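Side-chain contacts in type III effector HopA1 (Pseudomonas syringae pv. tomato str. DC3000, PDB 4RSX), which is probably delivered into plant cells by type III secretion as an effector, and is represented here by its part lacking the N-terminal region: residues A[34-39]-A[191-196]; A[64-69]-A[80-85]; A[109-114]-A[139-144]; A[175-180]-A[185-190]; A[223-228]-A[243-248]. One frame throughout, in Å; residues are numbered along the deposited sequence.

Overall arrangement
Interaction 3 is the buried contact, a polar side-chain bridge between strands 111-116 and 140-146 across the antiparallel sheet. Interaction 2 lies on the same sheet at edge strand 64-68, about 20 Å away between centres, and is partly buried, with apolar packing, a Thr-Tyr CH-pi contact and paired arginines. Interactions 1 and 4 share the connection from helix 166-180 to strand 196-199 and touch each other. The first is a water-mediated surface contact, the second a lysine lying on a phenylalanine face. Interaction 5, also at the surface, joins two helices through a carboxylate-amide bond, with its centre about 38 Å from that of interaction 2.

Interaction 1 of 5, residues A[34-39]-A[191-196]; sequences KQDAPH and TPLSMQ
Asp36 OD2 is the polar atom on which this contact turns: two water molecules donate to it, while the methyl CD2 of Leu193 packs against it at 3.7 Å. One water, modelled doubtfully close to Asp36 OD2, also donates to the carbonyl oxygen Thr191 O. Both oxygens are acceptors, 4.3 Å from Asp36 OD2 to Thr191 O, and the donating water lets them share a link. The second water accepts from the amide Leu193 N at 3.1 Å, but its bond to Asp36 OD2 is long and weak. CG of Asp36 stands anti to its own backbone N (chi1 -175°), which sends the carboxylate from the loop after helix 26-35 toward residues 191-193. Leu193 crosses it at a slant, CD2 and CG leading, and its side chain also rests on Trp14 of helix 2-19. The backbone joins the same regions, as Asp36 O is hydrogen-bonded to His190 NE2. The two segments bury 95 Å² in all, a small surface contact. The 191-196 side is shaped by a type II beta turn from Pro192 to Met195, closed by Met195 N to Pro192 O at 3.0 Å, with Ser194 at positive phi, and leading into strand 196-199.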
# COMPACT_ATOMS: atom_id res chain seq x y z
N LYS A 34 7.05 -10.24 1.70
CA LYS A 34 5.73 -10.81 1.42
C LYS A 34 5.28 -11.74 2.55
O LYS A 34 4.13 -11.71 2.96
CB LYS A 34 5.74 -11.58 0.10
CG LYS A 34 5.50 -10.73 -1.14
CD LYS A 34 4.07 -10.89 -1.68
CE LYS A 34 3.88 -12.18 -2.47
NZ LYS A 34 2.49 -12.32 -3.04
N GLN A 35 6.22 -12.56 3.04
CA GLN A 35 5.98 -13.50 4.13
C GLN A 35 5.56 -12.82 5.43
O GLN A 35 4.99 -13.46 6.30
CB GLN A 35 7.22 -14.38 4.37
CG GLN A 35 7.42 -15.52 3.34
CD GLN A 35 8.81 -16.17 3.41
OE1 GLN A 35 9.58 -15.94 4.35
NE2 GLN A 35 9.14 -16.96 2.40
N ASP A 36 5.84 -11.52 5.55
CA ASP A 36 5.54 -10.79 6.78
C ASP A 36 4.14 -10.13 6.76
O ASP A 36 3.78 -9.39 7.66
CB ASP A 36 6.65 -9.76 7.08
CG ASP A 36 6.45 -9.03 8.42
OD1 ASP A 36 6.76 -9.59 9.49
OD2 ASP A 36 6.00 -7.86 8.40
N ALA A 37 3.34 -10.43 5.74
CA ALA A 37 1.98 -9.91 5.69
C ALA A 37 1.19 -10.36 6.92
O ALA A 37 1.45 -11.43 7.48
CB ALA A 37 1.27 -10.36 4.42
N PRO A 38 0.22 -9.54 7.36
CA PRO A 38 -0.74 -10.00 8.37
C PRO A 38 -1.54 -11.18 7.80
O PRO A 38 -1.60 -11.34 6.57
CB PRO A 38 -1.67 -8.80 8.55
CG PRO A 38 -1.61 -8.08 7.22
CD PRO A 38 -0.16 -8.22 6.81
N HIS A 39 -2.14 -12.01 8.65
CA HIS A 39 -2.81 -13.19 8.12
C HIS A 39 -4.21 -13.46 8.66
O HIS A 39 -4.52 -14.58 9.06
CB HIS A 39 -1.91 -14.43 8.26
CG HIS A 39 -0.67 -14.38 7.42
ND1 HIS A 39 -0.71 -14.27 6.04
CD2 HIS A 39 0.64 -14.41 7.75
CE1 HIS A 39 0.52 -14.24 5.56
NE2 HIS A 39 1.36 -14.32 6.58
N THR A 191 2.85 -3.14 10.76
CA THR A 191 3.57 -2.20 9.92
C THR A 191 4.44 -2.99 8.97
O THR A 191 5.31 -3.73 9.42
CB THR A 191 4.46 -1.25 10.74
OG1 THR A 191 3.68 -0.63 11.77
CG2 THR A 191 5.08 -0.16 9.83
N PRO A 192 4.19 -2.85 7.66
CA PRO A 192 5.02 -3.55 6.68
C PRO A 192 6.47 -3.10 6.82
O PRO A 192 6.71 -1.94 7.20
CB PRO A 192 4.46 -3.06 5.33
CG PRO A 192 3.01 -2.73 5.65
CD PRO A 192 3.08 -2.12 7.02
N LEU A 193 7.39 -4.01 6.52
CA LEU A 193 8.82 -3.75 6.67
C LEU A 193 9.22 -2.50 5.91
O LEU A 193 8.76 -2.26 4.78
CB LEU A 193 9.63 -4.95 6.19
CG LEU A 193 9.26 -6.29 6.83
CD1 LEU A 193 10.17 -7.40 6.34
CD2 LEU A 193 9.33 -6.16 8.31
N SER A 194 10.04 -1.68 6.57
CA SER A 194 10.52 -0.42 6.01
C SER A 194 9.45 0.67 5.77
O SER A 194 9.72 1.63 5.05
CB SER A 194 11.29 -0.67 4.71
OG SER A 194 11.76 0.55 4.15
N MET A 195 8.25 0.54 6.36
CA MET A 195 7.29 1.65 6.29
C MET A 195 7.21 2.34 7.64
O MET A 195 7.48 1.72 8.68
CB MET A 195 5.88 1.18 5.91
CG MET A 195 5.70 0.69 4.49
SD MET A 195 3.94 0.50 4.13
CE MET A 195 4.09 -0.33 2.53
N GLN A 196 6.84 3.61 7.63
CA GLN A 196 6.67 4.36 8.87
C GLN A 196 5.24 4.26 9.42
O GLN A 196 4.26 4.59 8.74
CB GLN A 196 7.06 5.84 8.68
CG GLN A 196 6.98 6.68 9.96
CD GLN A 196 7.36 8.15 9.72
OE1 GLN A 196 8.18 8.45 8.85
NE2 GLN A 196 6.76 9.06 10.49
O HOH W 1 5.96 -6.47 5.37
O HOH W 2 6.11 -6.09 10.16

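Interaction 2 of 5, residues A[64-69]-A[80-85]; sequences IEVRTQ and RNLDKY
Arg67 and Arg80 lie against each other with their guanidinium planes 31° apart, an oblique overlap, not a flush stack. CD of Arg80 sits over one face of the Arg67 group, 3.2 Å from Arg67 NE, and Arg67 NH2 approaches Arg80 NH1 to 3.3 Å. Both are donors, so these like charges gain nothing from hydrogen bonding. Glu65 OE1, 3.2 Å from Arg67 NH2 but well out of the guanidinium plane, probably offsets part of the charge. The Arg67 chain is extended from CG to NE, whereas that of Arg80 bends at chi2 (-52°). Thr68 meets the Tyr85 ring at about a right angle, its CB 3.9 Å from the ring centroid and 10° off the normal, a CH-pi contact. OG1 of Thr68 lies over the same face, 3.3 Å from Tyr85 CZ, and takes its hydrogen bond from Asp70 N. Between these pairs CD2 of Leu82 packs on CB of Val66 at 3.7 Å. Asn81 N-caps helix 82-88, its OD1 accepting from Lys84 N. That helix leans on edge strand 64-68, which pairs antiparallel with 96-101; helix 45-58 touches Val66 through Leu55, and Ser73 of helix 71-75 touches Thr68 and Tyr85.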
# COMPACT_ATOMS: atom_id res chain seq x y z
N ILE A 64 -16.84 9.85 -8.03
CA ILE A 64 -15.98 8.67 -7.92
C ILE A 64 -16.30 7.62 -8.99
O ILE A 64 -17.47 7.45 -9.36
CB ILE A 64 -16.16 8.03 -6.53
CG1 ILE A 64 -15.58 8.93 -5.45
CG2 ILE A 64 -15.56 6.61 -6.47
CD1 ILE A 64 -14.14 9.37 -5.70
N GLU A 65 -15.27 6.93 -9.47
CA GLU A 65 -15.42 5.72 -10.28
C GLU A 65 -14.60 4.57 -9.70
O GLU A 65 -13.55 4.78 -9.07
CB GLU A 65 -15.03 5.98 -11.74
CG GLU A 65 -16.01 6.92 -12.45
CD GLU A 65 -15.56 7.36 -13.83
OE1 GLU A 65 -14.50 6.89 -14.30
OE2 GLU A 65 -16.28 8.19 -14.44
N VAL A 66 -15.09 3.34 -9.88
CA VAL A 66 -14.34 2.15 -9.48
C VAL A 66 -14.02 1.31 -10.71
O VAL A 66 -14.91 1.01 -11.52
CB VAL A 66 -15.12 1.29 -8.46
CG1 VAL A 66 -14.33 0.04 -8.10
CG2 VAL A 66 -15.47 2.11 -7.23
N ARG A 67 -12.77 0.92 -10.86
CA ARG A 67 -12.36 0.12 -12.00
C ARG A 67 -11.54 -1.07 -11.52
O ARG A 67 -10.75 -0.93 -10.59
CB ARG A 67 -11.53 0.96 -12.96
CG ARG A 67 -12.31 2.11 -13.56
CD ARG A 67 -11.44 2.98 -14.45
NE ARG A 67 -12.26 3.88 -15.26
CZ ARG A 67 -11.80 4.96 -15.87
NH1 ARG A 67 -10.52 5.29 -15.76
NH2 ARG A 67 -12.62 5.71 -16.60
N THR A 68 -11.72 -2.22 -12.17
CA THR A 68 -10.84 -3.35 -11.91
C THR A 68 -9.44 -2.99 -12.37
O THR A 68 -9.27 -2.17 -13.28
CB THR A 68 -11.30 -4.64 -12.64
OG1 THR A 68 -10.37 -5.70 -12.37
CG2 THR A 68 -11.42 -4.42 -14.16
N GLN A 69 -8.43 -3.57 -11.71
CA GLN A 69 -7.05 -3.40 -12.14
C GLN A 69 -6.52 -4.63 -12.88
O GLN A 69 -5.33 -4.72 -13.18
CB GLN A 69 -6.13 -3.09 -10.95
CG GLN A 69 -6.25 -1.66 -10.43
CD GLN A 69 -5.04 -1.23 -9.58
OE1 GLN A 69 -4.91 -0.07 -9.20
NE2 GLN A 69 -4.16 -2.18 -9.29
N ARG A 80 -13.84 -0.39 -17.88
CA ARG A 80 -14.86 0.64 -17.71
C ARG A 80 -16.27 0.09 -17.50
O ARG A 80 -17.24 0.84 -17.55
CB ARG A 80 -14.84 1.63 -18.90
CG ARG A 80 -13.45 2.06 -19.35
CD ARG A 80 -12.60 2.60 -18.20
NE ARG A 80 -11.18 2.42 -18.48
CZ ARG A 80 -10.38 3.37 -18.96
NH1 ARG A 80 -10.85 4.59 -19.18
NH2 ARG A 80 -9.09 3.11 -19.19
N ASN A 81 -16.40 -1.22 -17.28
CA ASN A 81 -17.72 -1.81 -16.99
C ASN A 81 -17.66 -2.66 -15.73
O ASN A 81 -17.52 -3.89 -15.79
CB ASN A 81 -18.25 -2.62 -18.17
CG ASN A 81 -19.73 -2.98 -18.01
OD1 ASN A 81 -20.29 -2.99 -16.90
ND2 ASN A 81 -20.38 -3.28 -19.13
N LEU A 82 -17.76 -2.01 -14.58
CA LEU A 82 -17.57 -2.67 -13.30
C LEU A 82 -18.55 -3.83 -13.10
O LEU A 82 -18.15 -4.95 -12.75
CB LEU A 82 -17.70 -1.66 -12.16
CG LEU A 82 -17.42 -2.25 -10.79
CD1 LEU A 82 -16.02 -2.87 -10.78
CD2 LEU A 82 -17.56 -1.19 -9.70
N ASP A 83 -19.83 -3.56 -13.36
CA ASP A 83 -20.88 -4.54 -13.10
C ASP A 83 -20.68 -5.83 -13.88
O ASP A 83 -20.91 -6.92 -13.36
CB ASP A 83 -22.27 -3.94 -13.37
CG ASP A 83 -22.60 -2.78 -12.45
OD1 ASP A 83 -21.69 -2.28 -11.76
OD2 ASP A 83 -23.78 -2.35 -12.43
N LYS A 84 -20.23 -5.70 -15.13
CA LYS A 84 -19.99 -6.86 -15.98
C LYS A 84 -18.80 -7.69 -15.52
O LYS A 84 -18.86 -8.91 -15.51
CB LYS A 84 -19.79 -6.43 -17.44
CG LYS A 84 -19.77 -7.60 -18.44
CD LYS A 84 -19.45 -7.13 -19.86
CE LYS A 84 -19.75 -8.22 -20.90
NZ LYS A 84 -18.97 -9.46 -20.67
N TYR A 85 -17.71 -7.02 -15.13
CA TYR A 85 -16.53 -7.72 -14.61
C TYR A 85 -16.87 -8.54 -13.36
O TYR A 85 -16.49 -9.71 -13.24
CB TYR A 85 -15.37 -6.74 -14.33
CG TYR A 85 -14.12 -7.41 -13.79
CD1 TYR A 85 -13.16 -7.92 -14.66
CD2 TYR A 85 -13.90 -7.55 -12.42
CE1 TYR A 85 -12.02 -8.54 -14.19
CE2 TYR A 85 -12.75 -8.18 -11.92
CZ TYR A 85 -11.81 -8.67 -12.82
OH TYR A 85 -10.67 -9.29 -12.37

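Interaction 3 of 5, residues A[109-114]-A[139-144]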
# COMPACT_ATOMS: atom_id res chain seq x y z
N LYS A 109 5.82 12.76 -9.65
CA LYS A 109 6.79 11.70 -9.80
C LYS A 109 7.19 11.11 -8.45
O LYS A 109 7.58 9.96 -8.36
CB LYS A 109 8.03 12.23 -10.53
CG LYS A 109 7.66 12.99 -11.79
CD LYS A 109 8.26 12.37 -13.04
CE LYS A 109 9.31 13.31 -13.68
NZ LYS A 109 8.76 14.65 -14.07
N ASN A 110 7.08 11.92 -7.39
CA ASN A 110 7.29 11.43 -6.04
C ASN A 110 6.01 11.44 -5.23
O ASN A 110 5.47 12.50 -4.93
CB ASN A 110 8.30 12.31 -5.31
CG ASN A 110 9.61 12.40 -6.03
OD1 ASN A 110 10.04 11.45 -6.70
ND2 ASN A 110 10.27 13.54 -5.90
N GLN A 111 5.51 10.27 -4.86
CA GLN A 111 4.25 10.21 -4.15
C GLN A 111 4.39 9.61 -2.77
O GLN A 111 5.29 8.79 -2.54
CB GLN A 111 3.21 9.41 -4.94
CG GLN A 111 2.44 10.22 -5.98
CD GLN A 111 1.15 9.51 -6.41
OE1 GLN A 111 1.12 8.28 -6.53
NE2 GLN A 111 0.08 10.27 -6.61
N GLY A 112 3.50 10.00 -1.87
CA GLY A 112 3.32 9.29 -0.61
C GLY A 112 2.25 8.21 -0.74
O GLY A 112 1.28 8.38 -1.49
N ARG A 113 2.43 7.10 -0.02
CA ARG A 113 1.47 5.99 -0.05
C ARG A 113 1.05 5.70 1.38
O ARG A 113 1.88 5.38 2.23
CB ARG A 113 2.09 4.72 -0.63
CG ARG A 113 3.16 4.93 -1.70
CD ARG A 113 2.51 5.27 -3.02
NE ARG A 113 3.35 5.02 -4.21
CZ ARG A 113 3.67 3.82 -4.68
NH1 ARG A 113 3.26 2.72 -4.05
NH2 ARG A 113 4.41 3.70 -5.77
N LEU A 114 -0.25 5.82 1.64
CA LEU A 114 -0.79 5.53 2.96
C LEU A 114 -1.40 4.13 2.93
O LEU A 114 -2.36 3.89 2.21
CB LEU A 114 -1.86 6.57 3.33
CG LEU A 114 -2.46 6.46 4.74
CD1 LEU A 114 -1.37 6.37 5.79
CD2 LEU A 114 -3.38 7.65 5.01
N ALA A 139 -5.45 16.18 -3.22
CA ALA A 139 -4.09 15.66 -3.05
C ALA A 139 -4.03 14.15 -3.32
O ALA A 139 -2.99 13.62 -3.70
CB ALA A 139 -3.52 16.00 -1.67
N ILE A 140 -5.16 13.46 -3.14
CA ILE A 140 -5.19 12.02 -3.40
C ILE A 140 -5.52 11.75 -4.87
O ILE A 140 -6.60 12.11 -5.35
CB ILE A 140 -6.22 11.32 -2.50
CG1 ILE A 140 -5.99 11.69 -1.04
CG2 ILE A 140 -6.11 9.82 -2.65
CD1 ILE A 140 -6.99 11.04 -0.10
N THR A 141 -4.61 11.11 -5.58
CA THR A 141 -4.85 10.83 -6.99
C THR A 141 -5.75 9.61 -7.18
O THR A 141 -6.53 9.58 -8.14
CB THR A 141 -3.55 10.62 -7.77
OG1 THR A 141 -2.86 9.48 -7.26
CG2 THR A 141 -2.65 11.84 -7.65
N HIS A 142 -5.61 8.61 -6.31
CA HIS A 142 -6.47 7.42 -6.33
C HIS A 142 -6.23 6.52 -5.14
O HIS A 142 -5.29 6.73 -4.36
CB HIS A 142 -6.23 6.58 -7.59
CG HIS A 142 -4.84 6.04 -7.71
ND1 HIS A 142 -3.72 6.85 -7.77
CD2 HIS A 142 -4.38 4.76 -7.81
CE1 HIS A 142 -2.64 6.10 -7.90
NE2 HIS A 142 -3.01 4.83 -7.92
N GLY A 143 -7.08 5.51 -5.01
CA GLY A 143 -6.90 4.51 -3.97
C GLY A 143 -6.97 3.14 -4.59
O GLY A 143 -7.40 3.01 -5.74
N LYS A 144 -6.53 2.12 -3.86
CA LYS A 144 -6.83 0.77 -4.32
C LYS A 144 -7.20 -0.14 -3.16
O LYS A 144 -6.69 0.02 -2.04
CB LYS A 144 -5.68 0.17 -5.16
CG LYS A 144 -4.62 -0.57 -4.36
CD LYS A 144 -3.48 -1.16 -5.21
CE LYS A 144 -2.34 -1.63 -4.25
NZ LYS A 144 -1.11 -2.20 -4.93
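One direct hydrogen bond spans the contact: Gln111 NE2 donates to Thr141 OG1 over 3.1 Å. The bond is nearly straight, 165° at the hydrogen, and the hydroxyl lies within 4° of the Gln111 amide plane. The two side chains come at each other from opposite directions, the glutamine chain extended beyond CG to span the gap. NE2 of Gln111 has a second and stronger partner in Asn163 OD1, so both of its N-H groups can be engaged in this buried place. Thr141 OG1 and His142 ND1 are hydrogen-bonded at 2.8 Å, and Tyr161 O adds a weak bond to the same hydroxyl. Thr141 holds OG1 between its backbone N and carbonyl carbon (chi1 63°), where it can meet the histidine and the amide together. Beside the bond, Thr141 CG2 comes to 3.3 Å from Gln111 NE2. Aromatic stacking completes the group, the His142 ring lying against Tyr161. Gln111 and Thr141 are on strands 111-116 and 140-146, which are not neighbours, the CA atoms of Gln111 and Thr141 being 9.6 Å apart. Strand 158-162 runs between them, and this bridging of next-but-one strands belongs to the seven-stranded antiparallel sheet of the alpha/beta fold.

Interaction 4 of 5, residues A[175-180]-A[185-190]; sequences KLKQMS and DAFVEH
Lys177 and Phe187 face each other with their CA atoms 9.2 Å apart, the first in the last turns of helix 166-180, the second just past a 3-10 turn at 185-186 where the backbone opens out. The helix is still regular here, with Met179 N bonded to Lys175 O at 3.0 Å. Residues 185-190 belong to the connection from helix 166-180 to strand 196-199, an edge strand of the seven-stranded antiparallel sheet, and are held also by backbone bonds of Ala186 to Gln119 and Val188 to Gly117. The Lys177 chain is extended beyond CG and lies across one face of the Phe187 ring. Lys177 CE stands 3.7 Å from the Phe187 centroid, 11° off the normal, a CH-pi contact, and Lys177 CG comes to 3.6 Å from Phe187 CZ. Lys177 NZ, 4.8 Å from the Phe187 centroid, makes a cation-pi interaction while hydrogen-bonding to Lys200 O and Ser199 OG. At the ring edge Ser180 OG, which is bonded to Ile182 N, lies 4.3 Å from Phe187 CZ.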
# COMPACT_ATOMS: atom_id res chain seq x y z
N LYS A 175 -7.97 12.07 9.55
CA LYS A 175 -9.26 12.36 8.95
C LYS A 175 -10.02 11.06 8.60
O LYS A 175 -11.20 10.92 8.93
CB LYS A 175 -9.07 13.23 7.70
CG LYS A 175 -10.35 13.53 6.92
CD LYS A 175 -11.26 14.50 7.65
CE LYS A 175 -12.69 13.99 7.64
NZ LYS A 175 -13.39 14.32 8.92
N LEU A 176 -9.33 10.13 7.95
CA LEU A 176 -9.94 8.85 7.58
C LEU A 176 -10.48 8.14 8.83
O LEU A 176 -11.62 7.66 8.82
CB LEU A 176 -8.92 7.98 6.83
CG LEU A 176 -9.26 6.55 6.40
CD1 LEU A 176 -10.46 6.50 5.46
CD2 LEU A 176 -8.05 5.94 5.70
N LYS A 177 -9.69 8.10 9.89
CA LYS A 177 -10.11 7.42 11.11
C LYS A 177 -11.33 8.07 11.75
O LYS A 177 -12.26 7.36 12.15
CB LYS A 177 -8.95 7.34 12.12
CG LYS A 177 -8.01 6.15 11.90
CD LYS A 177 -7.02 5.95 13.05
CE LYS A 177 -6.32 4.61 12.90
NZ LYS A 177 -5.13 4.41 13.80
N GLN A 178 -11.34 9.39 11.86
CA GLN A 178 -12.45 10.07 12.53
C GLN A 178 -13.77 10.05 11.73
O GLN A 178 -14.85 10.10 12.32
CB GLN A 178 -12.07 11.49 12.98
CG GLN A 178 -11.52 12.39 11.88
CD GLN A 178 -11.24 13.81 12.36
OE1 GLN A 178 -12.15 14.52 12.79
NE2 GLN A 178 -9.97 14.23 12.29
N MET A 179 -13.67 9.93 10.41
CA MET A 179 -14.84 9.95 9.53
C MET A 179 -15.37 8.56 9.15
O MET A 179 -16.52 8.44 8.71
CB MET A 179 -14.49 10.68 8.23
CG MET A 179 -14.12 9.71 7.11
SD MET A 179 -13.02 10.38 5.87
CE MET A 179 -14.17 11.19 4.74
N SER A 180 -14.56 7.52 9.30
CA SER A 180 -14.90 6.20 8.75
C SER A 180 -16.01 5.50 9.54
O SER A 180 -16.72 4.65 9.00
CB SER A 180 -13.67 5.30 8.67
OG SER A 180 -13.24 4.90 9.97
N ASP A 185 -10.43 -0.02 17.76
CA ASP A 185 -9.90 -1.36 18.04
C ASP A 185 -9.92 -2.25 16.79
O ASP A 185 -9.28 -3.30 16.77
CB ASP A 185 -10.63 -2.02 19.23
CG ASP A 185 -12.09 -2.44 18.90
OD1 ASP A 185 -12.30 -3.41 18.13
OD2 ASP A 185 -13.04 -1.82 19.46
N ALA A 186 -10.65 -1.84 15.75
CA ALA A 186 -10.77 -2.68 14.56
C ALA A 186 -9.65 -2.44 13.55
O ALA A 186 -9.55 -3.16 12.54
CB ALA A 186 -12.15 -2.52 13.91
N PHE A 187 -8.83 -1.43 13.80
CA PHE A 187 -7.62 -1.23 13.00
C PHE A 187 -6.58 -2.26 13.43
O PHE A 187 -6.52 -2.65 14.60
CB PHE A 187 -7.10 0.20 13.14
CG PHE A 187 -7.95 1.21 12.42
CD1 PHE A 187 -9.13 1.69 12.99
CD2 PHE A 187 -7.60 1.66 11.15
CE1 PHE A 187 -9.93 2.62 12.31
CE2 PHE A 187 -8.39 2.59 10.47
CZ PHE A 187 -9.56 3.06 11.06
N VAL A 188 -5.80 -2.74 12.47
CA VAL A 188 -4.90 -3.86 12.70
C VAL A 188 -3.48 -3.38 13.02
O VAL A 188 -2.89 -2.63 12.24
CB VAL A 188 -4.85 -4.77 11.45
CG1 VAL A 188 -3.76 -5.84 11.59
CG2 VAL A 188 -6.21 -5.41 11.21
N GLU A 189 -2.94 -3.79 14.17
CA GLU A 189 -1.56 -3.43 14.49
C GLU A 189 -0.58 -4.19 13.62
O GLU A 189 -0.23 -5.34 13.92
CB GLU A 189 -1.23 -3.72 15.96
CG GLU A 189 0.15 -3.19 16.36
CD GLU A 189 0.27 -1.69 16.16
OE1 GLU A 189 1.03 -1.24 15.27
OE2 GLU A 189 -0.41 -0.94 16.91
N HIS A 190 -0.13 -3.57 12.53
CA HIS A 190 0.89 -4.19 11.69
C HIS A 190 1.53 -3.14 10.81
O HIS A 190 0.82 -2.34 10.20
CB HIS A 190 0.30 -5.31 10.83
CG HIS A 190 1.25 -5.87 9.82
ND1 HIS A 190 1.40 -5.33 8.56
CD2 HIS A 190 2.11 -6.92 9.88
CE1 HIS A 190 2.30 -6.02 7.89
NE2 HIS A 190 2.75 -6.99 8.67

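Interaction 5 of 5, residues A[223-228]-A[243-248]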
# COMPACT_ATOMS: atom_id res chain seq x y z
N ILE A 223 18.40 -3.44 -0.65
CA ILE A 223 19.12 -4.43 0.15
C ILE A 223 20.08 -5.24 -0.72
O ILE A 223 21.23 -5.47 -0.31
CB ILE A 223 18.14 -5.39 0.87
CG1 ILE A 223 17.35 -4.64 1.95
CG2 ILE A 223 18.90 -6.55 1.51
CD1 ILE A 223 16.20 -5.45 2.53
N SER A 224 19.63 -5.67 -1.89
CA SER A 224 20.49 -6.37 -2.85
C SER A 224 21.74 -5.57 -3.13
O SER A 224 22.85 -6.11 -3.13
CB SER A 224 19.77 -6.61 -4.17
OG SER A 224 18.66 -7.45 -3.99
N ASP A 225 21.56 -4.29 -3.41
CA ASP A 225 22.69 -3.42 -3.67
C ASP A 225 23.67 -3.40 -2.50
O ASP A 225 24.87 -3.58 -2.68
CB ASP A 225 22.23 -1.99 -3.99
CG ASP A 225 21.54 -1.89 -5.34
OD1 ASP A 225 21.73 -2.80 -6.19
OD2 ASP A 225 20.82 -0.89 -5.55
N ALA A 226 23.15 -3.18 -1.29
CA ALA A 226 23.99 -3.15 -0.10
C ALA A 226 24.81 -4.44 0.02
O ALA A 226 26.00 -4.39 0.31
CB ALA A 226 23.15 -2.93 1.16
N LEU A 227 24.17 -5.57 -0.25
CA LEU A 227 24.84 -6.88 -0.21
C LEU A 227 25.96 -6.99 -1.25
O LEU A 227 26.93 -7.72 -1.04
CB LEU A 227 23.83 -8.01 -0.43
CG LEU A 227 22.84 -8.20 0.71
CD1 LEU A 227 21.75 -9.21 0.35
CD2 LEU A 227 23.59 -8.63 1.97
N ARG A 228 25.83 -6.26 -2.35
CA ARG A 228 26.78 -6.33 -3.45
C ARG A 228 27.98 -5.42 -3.19
O ARG A 228 29.06 -5.66 -3.72
CB ARG A 228 26.08 -5.96 -4.77
CG ARG A 228 26.97 -5.99 -6.02
CD ARG A 228 26.26 -5.40 -7.24
NE ARG A 228 24.90 -5.95 -7.38
CZ ARG A 228 23.80 -5.21 -7.52
NH1 ARG A 228 23.87 -3.88 -7.56
NH2 ARG A 228 22.61 -5.82 -7.62
N SER A 243 20.77 5.99 0.27
CA SER A 243 21.09 7.28 -0.32
C SER A 243 21.29 7.16 -1.82
O SER A 243 20.72 7.95 -2.57
CB SER A 243 22.35 7.88 0.31
OG SER A 243 22.08 8.31 1.62
N ALA A 244 22.10 6.19 -2.25
CA ALA A 244 22.45 6.06 -3.67
C ALA A 244 21.22 5.74 -4.53
O ALA A 244 21.21 5.98 -5.75
CB ALA A 244 23.53 5.00 -3.87
N ASN A 245 20.19 5.19 -3.89
CA ASN A 245 18.96 4.81 -4.59
C ASN A 245 17.88 5.85 -4.44
O ASN A 245 16.79 5.70 -4.99
CB ASN A 245 18.44 3.46 -4.11
CG ASN A 245 19.13 2.32 -4.79
OD1 ASN A 245 18.88 2.07 -5.97
ND2 ASN A 245 20.01 1.61 -4.06
N GLY A 246 18.18 6.91 -3.70
CA GLY A 246 17.30 8.06 -3.64
C GLY A 246 16.45 8.14 -2.38
O GLY A 246 15.58 9.01 -2.27
N TYR A 247 16.69 7.24 -1.43
CA TYR A 247 15.93 7.25 -0.19
C TYR A 247 16.70 7.89 0.95
O TYR A 247 17.91 8.13 0.85
CB TYR A 247 15.48 5.84 0.17
CG TYR A 247 14.68 5.18 -0.94
CD1 TYR A 247 13.36 5.54 -1.16
CD2 TYR A 247 15.24 4.20 -1.75
CE1 TYR A 247 12.62 4.94 -2.17
CE2 TYR A 247 14.51 3.60 -2.76
CZ TYR A 247 13.21 3.98 -2.97
OH TYR A 247 12.47 3.39 -3.98
N ASP A 248 16.00 8.15 2.04
CA ASP A 248 16.61 8.77 3.21
C ASP A 248 17.34 7.68 4.01
O ASP A 248 16.74 6.68 4.40
CB ASP A 248 15.51 9.47 4.03
CG ASP A 248 16.04 10.20 5.26
OD1 ASP A 248 17.00 9.71 5.89
OD2 ASP A 248 15.49 11.26 5.61
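The carboxylate of Asp225 and the side-chain amide of Asn245 lie nearly in one plane, 9° apart, and meet at their edges. Asn245 ND2 donates to Asp225 OD2 over 3.0 Å with an N-H...O angle of 159°. OD2 receives it on its anti lone pair, the one turned away from the other carboxylate oxygen, and the acceptor is only 10° out of the amide plane. That other oxygen, Asp225 OD1, is taken by Arg228 NH1 at 2.8 Å in a salt bridge whose hydrogen bond is bent and weak. The guanidinium of Arg228 folds back over its own helix, so that Asp225 CA lies 4.0 Å above the plane of the Arg228 guanidinium, offset toward its rim. With an amide hydrogen on one oxygen and a cation on the other, the carboxylate would probably stay ionised. Asn245 ND2 has a further partner, Ser241 O, one helical turn back, which fixes the rotation of the amide. The Asn245 side chain reaches out to Asp225 from the last turn of helix 234-245. Beyond Asn245 the helix is closed by a Schellman motif at Gly246, whose N bonds to Ser243 O at 3.0 Å. The contact joins helix 215-228 to helix 234-245 at the surface, where Asp225 also touches Ser241 and Ala226 packs on Leu238, while helices 26-35 and 2-19 pack against other residues of helix 215-228.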